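Local coordinates for exopolysaccharide biosynthesis protein (Pantoea stewartii subsp. stewartii DC283, PDB 6TGF), which probably acts as a glycan biofilm-modifying hydrolase of exopolysaccharide, built on a trimeric parallel beta-helix like that of bacteriophage tailspikes, at residues S438-G443 with D462-E467; A475-L480 with W506-T511. All coordinates share one frame; numbering follows the deposited sequence.

Contact 1: residues S438-G443 with D462-E467; sequences SLIHNG and DALSLE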
loop_
_atom_site.group_PDB
_atom_site.type_symbol
_atom_site.label_atom_id
_atom_site.label_comp_id
_atom_site.label_asym_id
_atom_site.label_seq_id
_atom_site.Cartn_x
_atom_site.Cartn_y
_atom_site.Cartn_z
ATOM N N SER B 438 -11.639 7.776 -5.783
ATOM C CA SER B 438 -11.474 7.314 -4.379
ATOM C C SER B 438 -11.262 5.794 -4.320
ATOM O O SER B 438 -11.632 5.108 -5.295
ATOM C CB SER B 438 -12.649 7.750 -3.551
ATOM O OG SER B 438 -12.677 9.166 -3.440
ATOM N N LEU B 439 -10.681 5.297 -3.219
ATOM C CA LEU B 439 -10.290 3.871 -3.036
ATOM C C LEU B 439 -10.606 3.391 -1.612
ATOM O O LEU B 439 -10.411 4.169 -0.657
ATOM C CB LEU B 439 -8.792 3.711 -3.320
ATOM C CG LEU B 439 -8.343 4.030 -4.747
ATOM C CD1 LEU B 439 -7.874 5.473 -4.861
ATOM C CD2 LEU B 439 -7.238 3.084 -5.191
ATOM N N ILE B 440 -11.056 2.137 -1.494
ATOM C CA ILE B 440 -11.143 1.357 -0.222
ATOM C C ILE B 440 -10.286 0.095 -0.389
ATOM O O ILE B 440 -10.504 -0.634 -1.376
ATOM C CB ILE B 440 -12.608 1.020 0.125
ATOM C CG1 ILE B 440 -13.375 2.265 0.579
ATOM C CG2 ILE B 440 -12.680 -0.095 1.159
ATOM C CD1 ILE B 440 -14.875 2.080 0.663
ATOM N N HIS B 441 -9.352 -0.148 0.534
ATOM C CA HIS B 441 -8.434 -1.318 0.519
ATOM C C HIS B 441 -8.452 -2.021 1.881
ATOM O O HIS B 441 -7.950 -1.432 2.857
ATOM C CB HIS B 441 -7.012 -0.891 0.132
ATOM C CG HIS B 441 -6.033 -2.017 0.132
ATOM N ND1 HIS B 441 -5.865 -2.851 -0.959
ATOM C CD2 HIS B 441 -5.185 -2.464 1.084
ATOM C CE1 HIS B 441 -4.947 -3.755 -0.681
ATOM N NE2 HIS B 441 -4.516 -3.539 0.566
ATOM N N ASN B 442 -9.000 -3.239 1.930
ATOM C CA ASN B 442 -8.872 -4.180 3.074
ATOM C C ASN B 442 -9.503 -3.551 4.322
ATOM O O ASN B 442 -8.748 -3.156 5.231
ATOM C CB ASN B 442 -7.408 -4.574 3.295
ATOM C CG ASN B 442 -7.238 -5.751 4.232
ATOM O OD1 ASN B 442 -8.216 -6.326 4.706
ATOM N ND2 ASN B 442 -5.996 -6.122 4.501
ATOM N N GLY B 443 -10.836 -3.470 4.354
ATOM C CA GLY B 443 -11.609 -2.871 5.460
ATOM C C GLY B 443 -12.718 -3.790 5.940
ATOM O O GLY B 443 -13.334 -4.466 5.094
ATOM N N ASP B 462 -11.371 -2.951 -2.896
ATOM C CA ASP B 462 -10.724 -4.281 -2.729
ATOM C C ASP B 462 -10.857 -4.723 -1.269
ATOM O O ASP B 462 -10.501 -3.926 -0.378
ATOM C CB ASP B 462 -9.244 -4.250 -3.115
ATOM C CG ASP B 462 -8.986 -4.055 -4.597
ATOM O OD1 ASP B 462 -9.846 -4.458 -5.410
ATOM O OD2 ASP B 462 -7.920 -3.503 -4.928
ATOM N N ALA B 463 -11.340 -5.950 -1.050
ATOM C CA ALA B 463 -11.363 -6.651 0.254
ATOM C C ALA B 463 -12.134 -5.827 1.294
ATOM O O ALA B 463 -11.623 -5.660 2.420
ATOM C CB ALA B 463 -9.948 -6.933 0.702
ATOM N N LEU B 464 -13.320 -5.329 0.931
ATOM C CA LEU B 464 -14.295 -4.761 1.900
ATOM C C LEU B 464 -15.134 -5.916 2.454
ATOM O O LEU B 464 -15.613 -6.737 1.650
ATOM C CB LEU B 464 -15.174 -3.703 1.220
ATOM C CG LEU B 464 -16.169 -2.984 2.134
ATOM C CD1 LEU B 464 -15.453 -2.181 3.211
ATOM C CD2 LEU B 464 -17.093 -2.081 1.331
ATOM N N SER B 465 -15.268 -5.986 3.781
ATOM C CA SER B 465 -16.099 -6.983 4.502
ATOM C C SER B 465 -17.176 -6.256 5.310
ATOM O O SER B 465 -16.810 -5.449 6.182
ATOM C CB SER B 465 -15.252 -7.862 5.381
ATOM O OG SER B 465 -14.345 -8.628 4.603
ATOM N N LEU B 466 -18.448 -6.513 4.997
ATOM C CA LEU B 466 -19.620 -6.114 5.821
ATOM C C LEU B 466 -20.228 -7.388 6.418
ATOM O O LEU B 466 -20.634 -8.264 5.633
ATOM C CB LEU B 466 -20.630 -5.365 4.945
ATOM C CG LEU B 466 -20.081 -4.169 4.169
ATOM C CD1 LEU B 466 -21.086 -3.687 3.136
ATOM C CD2 LEU B 466 -19.701 -3.036 5.108
ATOM N N GLU B 467 -20.247 -7.500 7.750
ATOM C CA GLU B 467 -20.764 -8.686 8.486
ATOM C C GLU B 467 -21.767 -8.232 9.551
ATOM O O GLU B 467 -21.394 -7.399 10.395
ATOM C CB GLU B 467 -19.614 -9.468 9.125
ATOM C CG GLU B 467 -18.662 -10.089 8.115
ATOM C CD GLU B 467 -17.797 -11.216 8.659
ATOM O OE1 GLU B 467 -17.183 -11.935 7.841
ATOM O OE2 GLU B 467 -17.734 -11.371 9.900
HETATM O O HOH W 1 -6.263 -1.842 -3.678
#
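I440 and L464 meet methyl to methyl, CG2 of I440 lying 4.0 Å from CD1 of L464 while the two side chains cross obliquely. L464 holds its CG anti to the backbone N (chi1 -177°), and from there the CD1 branch comes within 3.6 Å of G443 O. F419 of strand 414-422 touches both side chains, so the pair is part of a row of apolar residues taken from successive coils. H441 and D462 are bridge partners in parallel strands, and their side chains rise from the same face of the sheet. The D462 CB approaches the imidazole obliquely, 4.2 Å from H441 ND1. A water spans the two polar ends: it lies 2.9 Å from H441 ND1 and donates to D462 OD2 at 2.7 Å. H441 NE2 is bonded to E415 of the second subunit, while D462 OD1 forms salt bridges with R483 of its own chain and with R483 of the third subunit. This is the stacking of neighbouring coils in a right-handed parallel beta-helix of the tailspike type, here at a corner where N442 and A463, both with positive phi, turn each strand from one face of the solenoid to the next. At that corner A463 CB lies 3.8 Å from N442 CA. N442 directs its CB away from the other coil, and its ND2 bonds to E415 of the second subunit. Main-chain bonds run through the bend without a break. D462 N is held by I440 O, and N442 N reaches D462 O almost straight (174°). G443 N meets A463 O at a more bent 142°, and G443 O receives S465 N.

Contact 2: residues A475-L480 with W506-T511; sequences AWHSRL and WEMGST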
loop_
_atom_site.group_PDB
_atom_site.type_symbol
_atom_site.label_atom_id
_atom_site.label_comp_id
_atom_site.label_asym_id
_atom_site.label_seq_id
_atom_site.Cartn_x
_atom_site.Cartn_y
_atom_site.Cartn_z
ATOM N N ALA B 475 -24.901 3.168 -1.734
ATOM C CA ALA B 475 -24.016 3.470 -2.884
ATOM C C ALA B 475 -24.864 3.818 -4.115
ATOM O O ALA B 475 -24.531 3.341 -5.217
ATOM C CB ALA B 475 -23.108 2.291 -3.144
ATOM N N TRP B 476 -25.908 4.637 -3.928
ATOM C CA TRP B 476 -26.861 5.048 -4.997
ATOM C C TRP B 476 -26.112 5.842 -6.073
ATOM O O TRP B 476 -25.392 6.791 -5.706
ATOM C CB TRP B 476 -28.026 5.866 -4.424
ATOM C CG TRP B 476 -28.875 5.147 -3.421
ATOM C CD1 TRP B 476 -29.070 3.800 -3.311
ATOM C CD2 TRP B 476 -29.683 5.752 -2.395
ATOM N NE1 TRP B 476 -29.923 3.526 -2.276
ATOM C CE2 TRP B 476 -30.319 4.702 -1.698
ATOM C CE3 TRP B 476 -29.923 7.071 -1.993
ATOM C CZ2 TRP B 476 -31.178 4.936 -0.624
ATOM C CZ3 TRP B 476 -30.773 7.301 -0.932
ATOM C CH2 TRP B 476 -31.390 6.246 -0.258
ATOM N N HIS B 477 -26.265 5.451 -7.344
ATOM C CA HIS B 477 -25.640 6.096 -8.533
ATOM C C HIS B 477 -24.109 6.082 -8.420
ATOM O O HIS B 477 -23.465 6.863 -9.145
ATOM C CB HIS B 477 -26.150 7.537 -8.705
ATOM C CG HIS B 477 -27.630 7.655 -8.837
ATOM N ND1 HIS B 477 -28.310 7.241 -9.967
ATOM C CD2 HIS B 477 -28.562 8.154 -7.996
ATOM C CE1 HIS B 477 -29.597 7.468 -9.809
ATOM N NE2 HIS B 477 -29.779 8.030 -8.610
ATOM N N SER B 478 -23.544 5.232 -7.555
ATOM C CA SER B 478 -22.091 5.206 -7.245
ATOM C C SER B 478 -21.363 4.315 -8.258
ATOM O O SER B 478 -21.815 3.176 -8.477
ATOM C CB SER B 478 -21.836 4.762 -5.829
ATOM O OG SER B 478 -20.553 5.188 -5.396
ATOM N N ARG B 479 -20.278 4.826 -8.845
ATOM C CA ARG B 479 -19.476 4.137 -9.891
ATOM C C ARG B 479 -18.442 3.236 -9.204
ATOM O O ARG B 479 -17.322 3.718 -8.931
ATOM C CB ARG B 479 -18.819 5.171 -10.812
ATOM C CG ARG B 479 -19.797 6.131 -11.475
ATOM C CD ARG B 479 -19.087 7.252 -12.210
ATOM N NE ARG B 479 -18.542 8.266 -11.318
ATOM C CZ ARG B 479 -17.685 9.219 -11.680
ATOM N NH1 ARG B 479 -17.252 9.298 -12.928
ATOM N NH2 ARG B 479 -17.260 10.094 -10.786
ATOM N N LEU B 480 -18.809 1.980 -8.930
ATOM C CA LEU B 480 -17.990 1.024 -8.136
ATOM C C LEU B 480 -17.138 0.159 -9.072
ATOM O O LEU B 480 -17.611 -0.170 -10.175
ATOM C CB LEU B 480 -18.912 0.159 -7.271
ATOM C CG LEU B 480 -19.905 0.919 -6.392
ATOM C CD1 LEU B 480 -20.604 -0.032 -5.431
ATOM C CD2 LEU B 480 -19.224 2.043 -5.622
ATOM N N TRP B 506 -24.828 9.000 -18.472
ATOM C CA TRP B 506 -23.747 8.406 -19.304
ATOM C C TRP B 506 -22.560 7.970 -18.435
ATOM O O TRP B 506 -21.818 7.073 -18.875
ATOM C CB TRP B 506 -23.308 9.392 -20.393
ATOM C CG TRP B 506 -24.373 9.658 -21.412
ATOM C CD1 TRP B 506 -24.865 8.774 -22.327
ATOM C CD2 TRP B 506 -25.091 10.888 -21.613
ATOM N NE1 TRP B 506 -25.834 9.370 -23.088
ATOM C CE2 TRP B 506 -25.997 10.666 -22.673
ATOM C CE3 TRP B 506 -25.057 12.151 -21.008
ATOM C CZ2 TRP B 506 -26.860 11.660 -23.134
ATOM C CZ3 TRP B 506 -25.909 13.132 -21.466
ATOM C CH2 TRP B 506 -26.797 12.888 -22.515
ATOM N N GLU B 507 -22.385 8.580 -17.258
ATOM C CA GLU B 507 -21.259 8.284 -16.333
ATOM C C GLU B 507 -21.587 7.068 -15.458
ATOM O O GLU B 507 -20.658 6.554 -14.809
ATOM C CB GLU B 507 -20.946 9.500 -15.458
ATOM C CG GLU B 507 -20.593 10.751 -16.243
ATOM C CD GLU B 507 -19.361 10.653 -17.127
ATOM O OE1 GLU B 507 -19.056 11.644 -17.819
ATOM O OE2 GLU B 507 -18.706 9.592 -17.127
ATOM N N MET B 508 -22.844 6.616 -15.449
ATOM C CA MET B 508 -23.354 5.592 -14.496
ATOM C C MET B 508 -22.842 4.199 -14.875
ATOM O O MET B 508 -22.470 3.996 -16.047
ATOM C CB MET B 508 -24.886 5.581 -14.468
ATOM C CG MET B 508 -25.482 6.856 -13.907
ATOM S SD MET B 508 -24.978 7.165 -12.194
ATOM C CE MET B 508 -23.611 8.301 -12.431
ATOM N N GLY B 509 -22.830 3.292 -13.894
ATOM C CA GLY B 509 -22.421 1.882 -14.038
ATOM C C GLY B 509 -21.420 1.479 -12.969
ATOM O O GLY B 509 -20.650 2.347 -12.520
ATOM N N SER B 510 -21.446 0.206 -12.566
ATOM C CA SER B 510 -20.449 -0.447 -11.681
ATOM C C SER B 510 -19.973 -1.751 -12.329
ATOM O O SER B 510 -20.760 -2.362 -13.078
ATOM C CB SER B 510 -21.022 -0.706 -10.309
ATOM O OG SER B 510 -21.227 0.509 -9.605
ATOM N N THR B 511 -18.727 -2.147 -12.050
ATOM C CA THR B 511 -18.146 -3.461 -12.432
ATOM C C THR B 511 -17.712 -4.186 -11.154
ATOM O O THR B 511 -16.964 -3.591 -10.356
ATOM C CB THR B 511 -17.003 -3.296 -13.441
ATOM O OG1 THR B 511 -17.571 -2.771 -14.639
ATOM C CG2 THR B 511 -16.283 -4.591 -13.747
HETATM O O HOH W 2 -18.010 7.239 -15.302
#
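R479 lays its aliphatic part against the carbonyl of E507, with CG and CD both on E507 O and CG 3.5 Å from it, and its chain then bends at chi3 (-75°), which sets NE off to one side. E507 O comes to the edge of the guanidinium, near its plane. A water lies in that plane too, accepting from R479 NH1 and donating to E507 OE2 and, at 2.8 Å, to E507 O. The water bridges R479 NH1 and E507 OE2, which are too far apart for a direct salt bridge; E507 OE2 has a salt bridge with R651 of the third subunit, and R479 NE has a weak bond to G457 O. M508, bent at chi2 and chi3, folds toward H477 in the type II beta turn A475-S478. Its SD packs 3.7 Å from H477 CB and sits at the edge of the imidazole, 5.0 Å from the ring centroid and 76° off the ring normal. The ring itself is tied through NE2 to G499 O. L480 contributes both backbone and side chain. Its N donates to S510 OG at 2.9 Å (160°), while its CB and CG lean on the same oxygen. That hydroxyl is also bonded to N495 OD1, and N495 ND2 holds S478 O, so N495 of the intervening loop bonds to both segments. One residue further on, T511 N donates to L480 O at 2.9 Å. This bond opens the pairing of strand 511-514 with strand 479-488, after a loop whose G509 adopts backbone angles that call for glycine. Such a join, with a long loop leaving one coil and returning to start the next parallel strand, is characteristic of parallel beta-helices of the tailspike kind.

The two contacts lie in series along the chain, centres about 17 Å apart and nearest atoms about 7 Å apart, and they lie on neighbouring strands, 458-467 in contact 1 and 479-488 in contact 2. Contact 1 is almost wholly buried near the middle of the chain, where parallel main-chain pairing continues round a corner, apolar methyls pack on one side and polar groups on the other bind two other subunits. Contact 2 is partly buried and made mostly of loop. There only one backbone-to-backbone bond joins the segments, and an arginine chain, a hydroxyl, a thioether and a water do much of the rest. Both touch the third subunit.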